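Local coordinates for endonuclease NucS (Thermococcus kodakarensis KOD1, PDB 5GKE), which cuts DNA as a NucS-family endonuclease, gripping double-stranded DNA with its subunits and carrying magnesium at the nuclease site, at residues K181-R184 / A185-H188; V21-A24 / L25-A29. The protein carries 1 engineered substitution. All coordinates share one frame; numbering follows the deposited sequence.

Contact 1: K181-R184 / A185-H188; sequences KRRR and AELH. With nucleotides of chain C; nucleotides of chain D.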
loop_
_atom_site.group_PDB
_atom_site.type_symbol
_atom_site.label_atom_id
_atom_site.label_comp_id
_atom_site.label_asym_id
_atom_site.label_seq_id
_atom_site.Cartn_x
_atom_site.Cartn_y
_atom_site.Cartn_z
ATOM N N LYS A 181 1.594 -14.812 10.811
ATOM C CA LYS A 181 0.889 -13.563 10.519
ATOM C C LYS A 181 0.801 -12.716 11.767
ATOM O O LYS A 181 0.342 -13.196 12.812
ATOM C CB LYS A 181 -0.518 -13.816 9.979
ATOM C CG LYS A 181 -0.546 -14.496 8.631
ATOM C CD LYS A 181 0.144 -13.670 7.559
ATOM C CE LYS A 181 0.334 -14.503 6.300
ATOM N NZ LYS A 181 1.281 -13.907 5.327
ATOM N N ARG A 182 1.210 -11.453 11.649
ATOM C CA ARG A 182 1.189 -10.509 12.772
ATOM C C ARG A 182 -0.232 -10.086 13.112
ATOM O O ARG A 182 -0.492 -9.530 14.165
ATOM C CB ARG A 182 2.045 -9.260 12.462
ATOM C CG ARG A 182 1.544 -8.381 11.314
ATOM C CD ARG A 182 2.253 -7.016 11.303
ATOM N NE ARG A 182 2.307 -6.484 12.658
ATOM C CZ ARG A 182 1.283 -5.892 13.264
ATOM N NH1 ARG A 182 0.142 -5.712 12.622
ATOM N NH2 ARG A 182 1.406 -5.474 14.505
ATOM N N ARG A 183 -1.154 -10.350 12.200
ATOM C CA ARG A 183 -2.529 -9.963 12.407
ATOM C C ARG A 183 -3.413 -11.155 12.068
ATOM O O ARG A 183 -2.909 -12.204 11.653
ATOM C CB ARG A 183 -2.874 -8.734 11.555
ATOM C CG ARG A 183 -2.803 -8.970 10.059
ATOM C CD ARG A 183 -3.118 -7.721 9.254
ATOM N NE ARG A 183 -3.701 -8.066 7.952
ATOM C CZ ARG A 183 -4.066 -7.185 7.022
ATOM N NH1 ARG A 183 -3.908 -5.886 7.233
ATOM N NH2 ARG A 183 -4.594 -7.603 5.875
ATOM N N ARG A 184 -4.724 -10.988 12.229
ATOM C CA ARG A 184 -5.664 -12.065 11.993
ATOM C C ARG A 184 -5.420 -12.717 10.629
ATOM O O ARG A 184 -5.298 -12.045 9.610
ATOM C CB ARG A 184 -7.093 -11.549 12.085
ATOM C CG ARG A 184 -8.103 -12.426 11.372
ATOM C CD ARG A 184 -9.501 -11.969 11.659
ATOM N NE ARG A 184 -9.857 -12.289 13.026
ATOM C CZ ARG A 184 -10.990 -12.883 13.362
ATOM N NH1 ARG A 184 -11.865 -13.206 12.419
ATOM N NH2 ARG A 184 -11.241 -13.158 14.632
ATOM N N ALA A 185 -5.324 -14.037 10.628
ATOM C CA ALA A 185 -4.932 -14.749 9.430
ATOM C C ALA A 185 -6.108 -14.977 8.494
ATOM O O ALA A 185 -7.201 -15.380 8.906
ATOM C CB ALA A 185 -4.281 -16.058 9.797
ATOM N N GLU A 186 -5.851 -14.731 7.221
ATOM C CA GLU A 186 -6.860 -14.824 6.178
ATOM C C GLU A 186 -6.604 -16.018 5.247
ATOM O O GLU A 186 -5.619 -16.741 5.411
ATOM C CB GLU A 186 -6.873 -13.527 5.371
ATOM C CG GLU A 186 -7.161 -12.292 6.205
ATOM C CD GLU A 186 -6.845 -10.983 5.473
ATOM O OE1 GLU A 186 -7.272 -10.820 4.306
ATOM O OE2 GLU A 186 -6.166 -10.120 6.074
ATOM N N LEU A 187 -7.478 -16.205 4.266
ATOM C CA LEU A 187 -7.376 -17.336 3.337
ATOM C C LEU A 187 -6.032 -17.382 2.642
ATOM O O LEU A 187 -5.437 -18.446 2.487
ATOM C CB LEU A 187 -8.483 -17.273 2.279
ATOM C CG LEU A 187 -9.831 -17.839 2.692
ATOM C CD1 LEU A 187 -10.838 -17.603 1.582
ATOM C CD2 LEU A 187 -9.648 -19.328 2.948
ATOM N N HIS A 188 -5.568 -16.207 2.233
ATOM C CA HIS A 188 -4.268 -16.027 1.602
ATOM C C HIS A 188 -3.174 -16.775 2.384
ATOM O O HIS A 188 -2.364 -17.487 1.795
ATOM C CB HIS A 188 -3.982 -14.521 1.514
ATOM C CG HIS A 188 -2.602 -14.163 1.053
ATOM N ND1 HIS A 188 -1.650 -13.646 1.903
ATOM C CD2 HIS A 188 -2.032 -14.200 -0.179
ATOM C CE1 HIS A 188 -0.539 -13.402 1.220
ATOM N NE2 HIS A 188 -0.745 -13.730 -0.039
ATOM P P DG C 9 -0.886 -4.105 9.447
ATOM O OP1 DG C 9 -2.286 -4.527 9.681
ATOM O OP2 DG C 9 0.236 -4.944 9.910
ATOM O "O5'" DG C 9 -0.724 -3.847 7.884
ATOM C "C5'" DG C 9 -1.722 -3.123 7.184
ATOM C "C4'" DG C 9 -1.124 -1.924 6.466
ATOM O "O4'" DG C 9 -0.215 -2.375 5.434
ATOM C "C3'" DG C 9 -2.153 -1.014 5.798
ATOM O "O3'" DG C 9 -2.214 0.229 6.490
ATOM C "C2'" DG C 9 -1.654 -0.823 4.368
ATOM C "C1'" DG C 9 -0.667 -1.963 4.167
ATOM N N9 DG C 9 -1.194 -3.123 3.449
ATOM C C8 DG C 9 -1.334 -4.406 3.936
ATOM N N7 DG C 9 -1.791 -5.257 3.047
ATOM C C5 DG C 9 -1.952 -4.491 1.894
ATOM C C6 DG C 9 -2.420 -4.862 0.606
ATOM O O6 DG C 9 -2.799 -5.984 0.205
ATOM N N1 DG C 9 -2.436 -3.779 -0.262
ATOM C C2 DG C 9 -2.048 -2.498 0.063
ATOM N N2 DG C 9 -2.128 -1.588 -0.922
ATOM N N3 DG C 9 -1.609 -2.134 1.264
ATOM C C4 DG C 9 -1.590 -3.174 2.128
ATOM P P DA D 3 -13.690 -12.411 9.941
ATOM O OP1 DA D 3 -13.745 -13.817 10.390
ATOM O OP2 DA D 3 -12.450 -11.617 10.098
ATOM O "O5'" DA D 3 -14.101 -12.412 8.412
ATOM C "C5'" DA D 3 -15.084 -13.299 7.969
ATOM C "C4'" DA D 3 -15.228 -13.217 6.465
ATOM O "O4'" DA D 3 -15.430 -11.835 6.075
ATOM C "C3'" DA D 3 -14.014 -13.704 5.668
ATOM O "O3'" DA D 3 -14.472 -14.399 4.517
ATOM C "C2'" DA D 3 -13.312 -12.391 5.294
ATOM C "C1'" DA D 3 -14.523 -11.508 5.044
ATOM N N9 DA D 3 -14.272 -10.066 5.097
ATOM C C8 DA D 3 -13.735 -9.349 6.134
ATOM N N7 DA D 3 -13.665 -8.056 5.903
ATOM C C5 DA D 3 -14.201 -7.917 4.632
ATOM C C6 DA D 3 -14.418 -6.791 3.808
ATOM N N6 DA D 3 -14.094 -5.545 4.162
ATOM N N1 DA D 3 -14.975 -7.000 2.595
ATOM C C2 DA D 3 -15.297 -8.254 2.238
ATOM N N3 DA D 3 -15.148 -9.386 2.929
ATOM C C4 DA D 3 -14.586 -9.145 4.126
ATOM P P DC C 6 4.025 -13.031 3.679
ATOM O OP1 DC C 6 3.782 -13.919 4.838
ATOM O OP2 DC C 6 2.921 -12.768 2.734
ATOM O "O5'" DC C 6 4.536 -11.645 4.277
ATOM C "C5'" DC C 6 5.675 -11.645 5.124
ATOM C "C4'" DC C 6 6.080 -10.238 5.496
ATOM O "O4'" DC C 6 6.272 -9.449 4.297
ATOM C "C3'" DC C 6 5.070 -9.470 6.332
ATOM O "O3'" DC C 6 5.773 -8.576 7.177
ATOM C "C2'" DC C 6 4.266 -8.729 5.270
ATOM C "C1'" DC C 6 5.368 -8.362 4.291
ATOM N N1 DC C 6 4.916 -8.149 2.879
ATOM C C2 DC C 6 5.174 -6.929 2.250
ATOM O O2 DC C 6 5.736 -6.032 2.886
ATOM N N3 DC C 6 4.787 -6.756 0.963
ATOM C C4 DC C 6 4.179 -7.757 0.307
ATOM N N4 DC C 6 3.812 -7.543 -0.963
ATOM C C5 DC C 6 3.915 -9.012 0.930
ATOM C C6 DC C 6 4.303 -9.166 2.201
#
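R183 and E186 pair round the turn between strand 175-180 and helix 187-204, where E186 is the N-cap. R183 NH2 gives E186 OE2 a salt-bridging hydrogen bond of 3.0 Å, bent to 139°; it reaches the syn lone pair, although the oxygen is tilted from the guanidinium plane. R183 sets CG between its backbone N and carbonyl carbon (chi1 64°), then runs extended to NE, which carries the guanidinium between protein and DNA: NH1 meets OP1 of DG9 (chain C) edge-on, 3.2 Å away at 165°. A leucine here would probably leave the E186 carboxylate without its arginine mate and that phosphate without this donor. R182 NH1 adds a weak bond to OP2 of the same phosphate at 2.8 Å. R184 departs roughly at right angles to R183, its NH1 lying 2.8 Å from OP1 of DA3 (chain D). K181 lays CG 4.2 Å from A185 CB, and NZ donates to OP1 of DC6 (chain C) at 2.5 Å. In this PD-(D/E)XK-type domain E179 and K181 fit the family's E-x-K motif; E179, which K181 NZ also reaches weakly, binds magnesium with Q192. Four consecutive basic side chains thus address phosphates on both strands beside the metal site.

Contact 2: V21-A24 / L25-A29; sequences VNSA and LLEEA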
loop_
_atom_site.group_PDB
_atom_site.type_symbol
_atom_site.label_atom_id
_atom_site.label_comp_id
_atom_site.label_asym_id
_atom_site.label_seq_id
_atom_site.Cartn_x
_atom_site.Cartn_y
_atom_site.Cartn_z
ATOM N N VAL A 21 10.571 26.059 -7.638
ATOM C CA VAL A 21 10.645 24.667 -8.060
ATOM C C VAL A 21 12.093 24.298 -8.354
ATOM O O VAL A 21 12.622 23.336 -7.788
ATOM C CB VAL A 21 9.791 24.401 -9.285
ATOM C CG1 VAL A 21 10.017 22.995 -9.747
ATOM C CG2 VAL A 21 8.310 24.644 -8.955
ATOM N N ASN A 22 12.738 25.102 -9.201
ATOM C CA ASN A 22 14.122 24.863 -9.603
ATOM C C ASN A 22 15.025 24.717 -8.404
ATOM O O ASN A 22 15.773 23.740 -8.267
ATOM C CB ASN A 22 14.641 26.002 -10.476
ATOM C CG ASN A 22 14.012 26.025 -11.855
ATOM O OD1 ASN A 22 13.455 25.023 -12.327
ATOM N ND2 ASN A 22 14.104 27.179 -12.517
ATOM N N SER A 23 14.935 25.709 -7.531
ATOM C CA SER A 23 15.735 25.751 -6.327
ATOM C C SER A 23 15.525 24.506 -5.472
ATOM O O SER A 23 16.487 23.918 -4.964
ATOM C CB SER A 23 15.400 27.006 -5.532
ATOM O OG SER A 23 15.989 26.918 -4.246
ATOM N N ALA A 24 14.264 24.106 -5.325
ATOM C CA ALA A 24 13.915 22.891 -4.588
ATOM C C ALA A 24 14.664 21.680 -5.124
ATOM O O ALA A 24 15.344 20.979 -4.367
ATOM C CB ALA A 24 12.423 22.651 -4.645
ATOM N N LEU A 25 14.563 21.451 -6.433
ATOM C CA LEU A 25 15.228 20.296 -7.054
ATOM C C LEU A 25 16.745 20.363 -6.914
ATOM O O LEU A 25 17.396 19.389 -6.537
ATOM C CB LEU A 25 14.852 20.199 -8.529
ATOM C CG LEU A 25 13.340 20.159 -8.728
ATOM C CD1 LEU A 25 12.999 20.099 -10.203
ATOM C CD2 LEU A 25 12.744 18.982 -7.985
ATOM N N LEU A 26 17.303 21.529 -7.209
ATOM C CA LEU A 26 18.732 21.746 -7.081
ATOM C C LEU A 26 19.255 21.528 -5.660
ATOM O O LEU A 26 20.319 20.952 -5.470
ATOM C CB LEU A 26 19.064 23.162 -7.548
ATOM C CG LEU A 26 20.382 23.395 -8.282
ATOM C CD1 LEU A 26 20.728 22.207 -9.153
ATOM C CD2 LEU A 26 20.240 24.640 -9.120
ATOM N N GLU A 27 18.499 21.979 -4.661
ATOM C CA GLU A 27 18.957 21.920 -3.273
ATOM C C GLU A 27 18.608 20.627 -2.545
ATOM O O GLU A 27 18.890 20.497 -1.360
ATOM C CB GLU A 27 18.392 23.096 -2.491
ATOM C CG GLU A 27 18.869 24.446 -3.002
ATOM C CD GLU A 27 18.264 25.596 -2.239
ATOM O OE1 GLU A 27 18.235 25.532 -0.991
ATOM O OE2 GLU A 27 17.809 26.560 -2.884
ATOM N N GLU A 28 17.996 19.681 -3.250
ATOM C CA GLU A 28 17.519 18.453 -2.619
ATOM C C GLU A 28 16.542 18.782 -1.488
ATOM O O GLU A 28 16.581 18.163 -0.438
ATOM C CB GLU A 28 18.685 17.635 -2.069
ATOM C CG GLU A 28 19.135 16.480 -2.937
ATOM C CD GLU A 28 20.242 15.667 -2.281
ATOM O OE1 GLU A 28 20.965 16.221 -1.419
ATOM O OE2 GLU A 28 20.384 14.474 -2.622
ATOM N N ALA A 29 15.699 19.788 -1.695
ATOM C CA ALA A 29 14.711 20.183 -0.694
ATOM C C ALA A 29 13.361 19.546 -0.989
ATOM O O ALA A 29 13.184 18.868 -1.999
ATOM C CB ALA A 29 14.569 21.715 -0.642
#
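A24 and A29 meet where helix 14-27 finishes in a Schellman motif, just ahead of strand 30-42 of the N-terminal PH-like domain. A29 N reaches back to A24 O (2.9 Å, 163°), and inside this loop a weaker bond of 3.4 Å runs from E28 N to L25 O. E28 makes the reversal possible with a positive phi of 57°, turning the chain out of the helix and toward the strand. The tight side is apolar. V21 and A24 rest on L31 of strand 30-42, A24 and A29 on V117 of strand 111-118, and A29 CB comes within 4.2 Å of A24 CA, bringing the A29 methyl against A24. V21 and L25, one turn apart, run alongside each other, V21 CG1 4.2 Å from L25 CD1, a light touch that L25 supplements by packing on V84. The other side is looser: N22, L26 and E28 are exposed there, and the backbone supplies the order, with L26 N bonded to N22 O at 2.9 Å. E27 occupies the border between the two. Its carboxylate is engaged by R119 in a salt bridge through OE1, which ties the last turn to the loop after strand 111-118. E27 N makes a helical backbone bond to S23 O at 2.8 Å. In the E27 side chain, CG, anti to the carbonyl carbon (chi1 -63°), lies over the preceding turn, 3.1 Å from S23 O.

Contact 2 comes first along the chain, at the end of helix 14-27 in the N-terminal part, and contact 1 follows far later, between strand 175-180 and helix 187-204 of the C-terminal nuclease domain. Their centres are 43 Å apart, on opposite sides of the chain's centre, and their nearest atoms stay about 31 Å from each other. They share no sheet: helix 14-27 packs on the antiparallel sheet of the PH-like domain, whereas 181-188 leaves the central strand of the mixed five-stranded sheet. Contact 1 meets DNA directly beside the magnesium, while contact 2 stays about 16 Å from the nucleic acid at its nearest atom and joins a helix to its sheet.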